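Amidase, hydantoinase/carbamoylase family (Burkholderia vietnamiensis, PDB 5I4M) probably hydrolyses N-carbamoyl-L-amino acids as a two-zinc amidase of the peptidase M20 family. Local coordinates at residues Y346-V359 with A381-V393. Sequence-based numbering, arbitrary orientation.
Sequences YAPIAFDSACVAAV and ACYLAQVAPTSMV
Phe351 pushes its ring into the angle between helix 380-384 and strand 390-395. CG sits beside the backbone N, anti to the carbonyl carbon (chi1 -75°), and the ring reaches Met392, whose CG lies 3.8 Å from Phe351 CZ. Met392 SD stands 4.8 Å from the centroid of the Phe351 ring, an oblique Met-aromatic contact. The carbonyl oxygen of Ala381 meets the ring edge near its plane, 3.7 Å from Phe351 CE1, while the methyl of Ala385 approaches the ring obliquely and Thr390 CG2 also touches it. Ile349 adds its tip, CD1 resting 3.8 Å from Ala385 CB and also touching Gln386 CG. At helix 380-384, Tyr346 CD2 comes near the hydroxyl of Tyr383 and the two rings meet obliquely; the Tyr346 hydroxyl is hydrogen-bonded to Gln234.

One backbone bond ties the segments: Asp352 N donates to Thr390 O at 2.8 Å, nearly straight at 162°. Asp352 is also the N-cap of helix 353-365, its OD2 accepting from Cys355 N through the anti lone pair, and its carboxylate lies alongside the Pro389 ring.

On the helix, Cys355, Val356 and Val359 close over Ser391, with Val359 CG2 3.5 Å from Ser391 OG; Val359 also lies across Val393, its CG1 3.8 Å from Val393 CG2. Val420 of helix 411-429 packs against both of these valines.

Helix 353-359 passes strand 390-393 with axes 6.7 Å apart at closest approach and inclined by 27°, the near-parallel alpha-on-beta packing of the zinc-binding alpha/beta domain in M20 peptidases; at the Tyr346 end the contact approaches the bound 3-phosphoglycerate.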
ATOM      1  N   TYR A 346      23.145   6.784 -11.999  1.00 11.15           N
ATOM      2  CA  TYR A 346      24.565   7.093 -12.079  1.00  9.46           C
ATOM      3  C   TYR A 346      25.309   5.886 -12.625  1.00  9.75           C
ATOM      4  O   TYR A 346      24.940   4.736 -12.362  1.00  8.06           O
ATOM      5  CB  TYR A 346      25.148   7.534 -10.724  1.00  7.57           C
ATOM      6  CG  TYR A 346      25.148   6.506  -9.616  1.00 10.00           C
ATOM      7  CD1 TYR A 346      26.232   5.642  -9.440  1.00 11.15           C
ATOM      8  CD2 TYR A 346      24.084   6.425  -8.716  1.00 12.87           C
ATOM      9  CE1 TYR A 346      26.253   4.710  -8.410  1.00  8.85           C
ATOM     10  CE2 TYR A 346      24.094   5.498  -7.680  1.00 10.55           C
ATOM     11  CZ  TYR A 346      25.170   4.647  -7.537  1.00 11.43           C
ATOM     12  OH  TYR A 346      25.165   3.736  -6.506  1.00 12.10           O
ATOM     13  N   ALA A 347      26.333   6.166 -13.414  1.00 10.87           N
ATOM     14  CA  ALA A 347      27.123   5.117 -14.017  1.00  8.50           C
ATOM     15  C   ALA A 347      27.981   4.432 -12.957  1.00 10.44           C
ATOM     16  O   ALA A 347      28.318   5.039 -11.934  1.00 11.61           O
ATOM     17  CB  ALA A 347      28.012   5.694 -15.109  1.00  9.64           C
ATOM     18  N   PRO A 348      28.344   3.166 -13.177  1.00 12.17           N
ATOM     19  CA  PRO A 348      29.379   2.539 -12.343  1.00 11.68           C
ATOM     20  C   PRO A 348      30.602   3.438 -12.285  1.00 10.59           C
ATOM     21  O   PRO A 348      30.943   4.129 -13.255  1.00  9.19           O
ATOM     22  CB  PRO A 348      29.691   1.231 -13.079  1.00 10.92           C
ATOM     23  CG  PRO A 348      28.497   0.976 -13.961  1.00 15.85           C
ATOM     24  CD  PRO A 348      27.983   2.334 -14.337  1.00 10.28           C
ATOM     25  N   ILE A 349      31.263   3.455 -11.141  1.00  9.62           N
ATOM     26  CA  ILE A 349      32.372   4.380 -10.952  1.00 11.87           C
ATOM     27  C   ILE A 349      33.539   3.630 -10.334  1.00 10.09           C
ATOM     28  O   ILE A 349      33.350   2.749  -9.489  1.00  9.56           O
ATOM     29  CB  ILE A 349      31.949   5.603 -10.106  1.00 17.83           C
ATOM     30  CG1 ILE A 349      33.089   6.623 -10.011  1.00 20.15           C
ATOM     31  CG2 ILE A 349      31.468   5.186  -8.728  1.00 17.84           C
ATOM     32  CD1 ILE A 349      32.598   8.021  -9.703  1.00 18.03           C
ATOM     33  N   ALA A 350      34.742   3.951 -10.800  1.00  9.17           N
ATOM     34  CA  ALA A 350      35.972   3.393 -10.261  1.00 11.09           C
ATOM     35  C   ALA A 350      36.522   4.345  -9.209  1.00 11.86           C
ATOM     36  O   ALA A 350      36.564   5.562  -9.422  1.00 12.99           O
ATOM     37  CB  ALA A 350      36.998   3.176 -11.378  1.00  9.87           C
ATOM     38  N   PHE A 351      36.931   3.799  -8.076  1.00  9.66           N
ATOM     39  CA  PHE A 351      37.469   4.653  -7.034  1.00  9.10           C
ATOM     40  C   PHE A 351      38.927   4.986  -7.338  1.00 17.73           C
ATOM     41  O   PHE A 351      39.562   4.382  -8.212  1.00 14.90           O
ATOM     42  CB  PHE A 351      37.296   3.986  -5.670  1.00  8.80           C
ATOM     43  CG  PHE A 351      35.875   4.038  -5.161  1.00  8.39           C
ATOM     44  CD1 PHE A 351      35.247   5.261  -4.959  1.00  8.54           C
ATOM     45  CD2 PHE A 351      35.159   2.872  -4.921  1.00 11.81           C
ATOM     46  CE1 PHE A 351      33.920   5.322  -4.503  1.00 10.06           C
ATOM     47  CE2 PHE A 351      33.838   2.925  -4.472  1.00 12.57           C
ATOM     48  CZ  PHE A 351      33.227   4.144  -4.257  1.00  7.69           C
ATOM     49  N   ASP A 352      39.449   5.987  -6.627  1.00 16.52           N
ATOM     50  CA  ASP A 352      40.780   6.515  -6.922  1.00 15.17           C
ATOM     51  C   ASP A 352      41.851   5.478  -6.594  1.00 14.84           C
ATOM     52  O   ASP A 352      41.831   4.878  -5.517  1.00 15.73           O
ATOM     53  CB  ASP A 352      41.025   7.799  -6.129  1.00 15.68           C
ATOM     54  CG  ASP A 352      42.440   8.330  -6.303  1.00 17.70           C
ATOM     55  OD1 ASP A 352      42.702   9.054  -7.296  1.00 14.74           O
ATOM     56  OD2 ASP A 352      43.294   8.018  -5.451  1.00 16.26           O
ATOM     57  N   SER A 353      42.812   5.297  -7.509  1.00 14.05           N
ATOM     58  CA  SER A 353      43.770   4.204  -7.357  0.58 15.17           C
ATOM     59  C   SER A 353      44.696   4.422  -6.166  1.00 17.62           C
ATOM     60  O   SER A 353      45.060   3.459  -5.484  1.00 17.86           O
ATOM     61  CB  SER A 353      44.573   4.019  -8.645  0.58 16.69           C
ATOM     62  OG  SER A 353      45.300   5.186  -8.970  0.58 19.87           O
ATOM     63  N   ALA A 354      45.094   5.668  -5.894  1.00 17.37           N
ATOM     64  CA  ALA A 354      45.948   5.905  -4.732  1.00 17.46           C
ATOM     65  C   ALA A 354      45.179   5.696  -3.432  1.00 16.58           C
ATOM     66  O   ALA A 354      45.731   5.179  -2.451  1.00 15.76           O
ATOM     67  CB  ALA A 354      46.540   7.312  -4.777  1.00 18.92           C
ATOM     68  N   CYS A 355      43.907   6.095  -3.403  1.00 13.59           N
ATOM     69  CA  CYS A 355      43.092   5.830  -2.225  1.00 15.93           C
ATOM     70  C   CYS A 355      42.926   4.332  -2.010  1.00 14.53           C
ATOM     71  O   CYS A 355      43.034   3.838  -0.880  1.00 12.10           O
ATOM     72  CB  CYS A 355      41.729   6.514  -2.363  1.00 10.42           C
ATOM     73  SG  CYS A 355      41.816   8.314  -2.174  1.00 16.28           S
ATOM     74  N   VAL A 356      42.641   3.596  -3.082  1.00 12.87           N
ATOM     75  CA  VAL A 356      42.510   2.146  -2.971  1.00 13.24           C
ATOM     76  C   VAL A 356      43.799   1.539  -2.425  1.00 12.11           C
ATOM     77  O   VAL A 356      43.774   0.674  -1.542  1.00 13.42           O
ATOM     78  CB  VAL A 356      42.126   1.551  -4.341  1.00 13.05           C
ATOM     79  CG1 VAL A 356      42.285   0.037  -4.346  1.00 13.65           C
ATOM     80  CG2 VAL A 356      40.693   1.947  -4.718  1.00 10.00           C
ATOM     81  N   ALA A 357      44.946   1.996  -2.929  1.00 14.48           N
ATOM     82  CA  ALA A 357      46.224   1.479  -2.453  1.00 14.18           C
ATOM     83  C   ALA A 357      46.430   1.775  -0.973  1.00 13.86           C
ATOM     84  O   ALA A 357      47.000   0.955  -0.242  1.00 16.64           O
ATOM     85  CB  ALA A 357      47.364   2.073  -3.276  1.00 16.97           C
ATOM     86  N   ALA A 358      45.980   2.948  -0.516  1.00 15.64           N
ATOM     87  CA  ALA A 358      46.118   3.303   0.894  1.00 12.02           C
ATOM     88  C   ALA A 358      45.285   2.384   1.776  1.00 12.09           C
ATOM     89  O   ALA A 358      45.709   2.031   2.880  1.00 13.93           O
ATOM     90  CB  ALA A 358      45.724   4.763   1.122  1.00 14.19           C
ATOM     91  N   VAL A 359      44.093   2.005   1.307  1.00 12.74           N
ATOM     92  CA  VAL A 359      43.243   1.074   2.047  1.00 10.58           C
ATOM     93  C   VAL A 359      43.894  -0.303   2.111  1.00 10.13           C
ATOM     94  O   VAL A 359      43.957  -0.937   3.175  1.00 13.25           O
ATOM     95  CB  VAL A 359      41.846   1.013   1.403  1.00  9.48           C
ATOM     96  CG1 VAL A 359      41.011  -0.096   2.014  1.00  9.30           C
ATOM     97  CG2 VAL A 359      41.141   2.359   1.557  1.00 11.07           C
ATOM     98  N   ALA A 381      30.102   8.201  -0.850  1.00  8.25           N
ATOM     99  CA  ALA A 381      31.421   8.153  -1.473  1.00  7.58           C
ATOM    100  C   ALA A 381      31.347   8.059  -2.999  1.00 10.48           C
ATOM    101  O   ALA A 381      32.267   8.519  -3.686  1.00 11.56           O
ATOM    102  CB  ALA A 381      32.215   6.971  -0.918  1.00 11.64           C
ATOM    103  N   CYS A 382      30.285   7.460  -3.554  1.00  7.91           N
ATOM    104  CA  CYS A 382      30.187   7.372  -5.016  1.00  9.60           C
ATOM    105  C   CYS A 382      30.110   8.750  -5.651  1.00  9.80           C
ATOM    106  O   CYS A 382      30.648   8.970  -6.745  1.00  9.37           O
ATOM    107  CB  CYS A 382      28.974   6.538  -5.435  1.00  8.75           C
ATOM    108  SG  CYS A 382      29.004   4.846  -4.774  1.00 12.76           S
ATOM    109  N   TYR A 383      29.439   9.694  -4.988  1.00  7.73           N
ATOM    110  CA  TYR A 383      29.409  11.056  -5.507  1.00  8.08           C
ATOM    111  C   TYR A 383      30.669  11.833  -5.152  1.00 11.01           C
ATOM    112  O   TYR A 383      31.156  12.630  -5.963  1.00  9.83           O
ATOM    113  CB  TYR A 383      28.157  11.772  -5.000  1.00  8.85           C
ATOM    114  CG  TYR A 383      26.930  11.465  -5.842  1.00  8.29           C
ATOM    115  CD1 TYR A 383      27.010  11.425  -7.230  1.00 11.48           C
ATOM    116  CD2 TYR A 383      25.693  11.212  -5.249  1.00  7.48           C
ATOM    117  CE1 TYR A 383      25.878  11.160  -8.010  1.00  8.32           C
ATOM    118  CE2 TYR A 383      24.567  10.938  -6.019  1.00  8.14           C
ATOM    119  CZ  TYR A 383      24.666  10.909  -7.394  1.00 10.41           C
ATOM    120  OH  TYR A 383      23.546  10.645  -8.157  1.00 10.69           O
ATOM    121  N   LEU A 384      31.228  11.617  -3.961  1.00 10.29           N
ATOM    122  CA  LEU A 384      32.475  12.293  -3.629  1.00  8.80           C
ATOM    123  C   LEU A 384      33.577  11.936  -4.613  1.00  9.77           C
ATOM    124  O   LEU A 384      34.444  12.770  -4.901  1.00  9.48           O
ATOM    125  CB  LEU A 384      32.917  11.937  -2.214  1.00  8.99           C
ATOM    126  CG  LEU A 384      31.931  12.372  -1.139  1.00 11.52           C
ATOM    127  CD1 LEU A 384      32.479  12.048   0.256  1.00 10.95           C
ATOM    128  CD2 LEU A 384      31.652  13.851  -1.280  1.00 14.93           C
ATOM    129  N   ALA A 385      33.552  10.710  -5.147  1.00  8.78           N
ATOM    130  CA  ALA A 385      34.579  10.294  -6.097  1.00 10.77           C
ATOM    131  C   ALA A 385      34.604  11.162  -7.345  1.00 12.23           C
ATOM    132  O   ALA A 385      35.632  11.207  -8.027  1.00 12.41           O
ATOM    133  CB  ALA A 385      34.378   8.831  -6.498  1.00  9.43           C
ATOM    134  N   GLN A 386      33.503  11.851  -7.659  1.00 12.03           N
ATOM    135  CA  GLN A 386      33.479  12.716  -8.835  1.00 13.20           C
ATOM    136  C   GLN A 386      34.255  14.009  -8.624  1.00 15.79           C
ATOM    137  O   GLN A 386      34.613  14.670  -9.606  1.00 14.09           O
ATOM    138  CB  GLN A 386      32.033  13.041  -9.223  1.00  9.71           C
ATOM    139  CG  GLN A 386      31.196  11.818  -9.624  1.00 13.76           C
ATOM    140  CD  GLN A 386      29.902  12.211 -10.314  1.00 15.80           C
ATOM    141  OE1 GLN A 386      29.782  13.320 -10.834  1.00 14.95           O
ATOM    142  NE2 GLN A 386      28.923  11.307 -10.315  1.00  9.90           N
ATOM    143  N   VAL A 387      34.516  14.397  -7.378  1.00 10.33           N
ATOM    144  CA  VAL A 387      35.135  15.686  -7.090  1.00 10.86           C
ATOM    145  C   VAL A 387      36.408  15.573  -6.272  1.00 16.33           C
ATOM    146  O   VAL A 387      37.131  16.573  -6.145  1.00 14.05           O
ATOM    147  CB  VAL A 387      34.143  16.646  -6.393  1.00 11.42           C
ATOM    148  CG1 VAL A 387      32.985  16.963  -7.332  1.00 13.17           C
ATOM    149  CG2 VAL A 387      33.645  16.049  -5.072  1.00 12.74           C
ATOM    150  N   ALA A 388      36.732  14.402  -5.731  1.00 12.76           N
ATOM    151  CA  ALA A 388      37.929  14.272  -4.916  1.00 14.66           C
ATOM    152  C   ALA A 388      38.409  12.836  -4.993  1.00 15.05           C
ATOM    153  O   ALA A 388      37.592  11.929  -5.195  1.00 12.21           O
ATOM    154  CB  ALA A 388      37.655  14.653  -3.453  1.00 12.45           C
ATOM    155  N   PRO A 389      39.708  12.591  -4.831  1.00 11.68           N
ATOM    156  CA  PRO A 389      40.196  11.203  -4.758  1.00 10.49           C
ATOM    157  C   PRO A 389      39.525  10.477  -3.603  1.00 12.54           C
ATOM    158  O   PRO A 389      39.627  10.899  -2.454  1.00 15.03           O
ATOM    159  CB  PRO A 389      41.706  11.365  -4.521  1.00 14.33           C
ATOM    160  CG  PRO A 389      42.027  12.777  -4.874  1.00 16.55           C
ATOM    161  CD  PRO A 389      40.787  13.587  -4.669  1.00 14.47           C
ATOM    162  N   THR A 390      38.824   9.383  -3.919  1.00 10.84           N
ATOM    163  CA  THR A 390      37.936   8.707  -2.972  1.00 11.71           C
ATOM    164  C   THR A 390      38.059   7.195  -3.119  1.00 12.87           C
ATOM    165  O   THR A 390      38.202   6.697  -4.234  1.00 11.09           O
ATOM    166  CB  THR A 390      36.468   9.100  -3.223  1.00 11.22           C
ATOM    167  OG1 THR A 390      36.311  10.519  -3.119  1.00 12.89           O
ATOM    168  CG2 THR A 390      35.499   8.392  -2.250  1.00  8.51           C
ATOM    169  N   SER A 391      37.980   6.460  -2.007  1.00 10.37           N
ATOM    170  CA  SER A 391      37.662   5.035  -2.087  1.00  8.68           C
ATOM    171  C   SER A 391      36.947   4.645  -0.799  1.00 12.46           C
ATOM    172  O   SER A 391      36.597   5.502   0.017  1.00  9.62           O
ATOM    173  CB  SER A 391      38.919   4.188  -2.352  1.00 10.51           C
ATOM    174  OG  SER A 391      39.721   4.024  -1.190  1.00 11.30           O
ATOM    175  N   MET A 392      36.703   3.348  -0.626  1.00  8.99           N
ATOM    176  CA  MET A 392      35.932   2.865   0.512  1.00  9.79           C
ATOM    177  C   MET A 392      36.613   1.677   1.176  1.00 11.07           C
ATOM    178  O   MET A 392      37.442   0.986   0.582  1.00 13.30           O
ATOM    179  CB  MET A 392      34.510   2.459   0.102  1.00  7.66           C
ATOM    180  CG  MET A 392      33.693   3.595  -0.496  1.00  7.96           C
ATOM    181  SD  MET A 392      31.981   3.062  -0.752  1.00  9.38           S
ATOM    182  CE  MET A 392      31.430   2.959   0.963  1.00  7.06           C
ATOM    183  N   VAL A 393      36.222   1.454   2.429  1.00 10.28           N
ATOM    184  CA  VAL A 393      36.649   0.318   3.239  1.00 10.62           C
ATOM    185  C   VAL A 393      35.400  -0.472   3.586  1.00  9.33           C
ATOM    186  O   VAL A 393      34.458   0.090   4.149  1.00  7.83           O
ATOM    187  CB  VAL A 393      37.355   0.768   4.524  1.00  8.47           C
ATOM    188  CG1 VAL A 393      37.825  -0.452   5.331  1.00 10.25           C
ATOM    189  CG2 VAL A 393      38.501   1.715   4.219  1.00 12.90           C
TER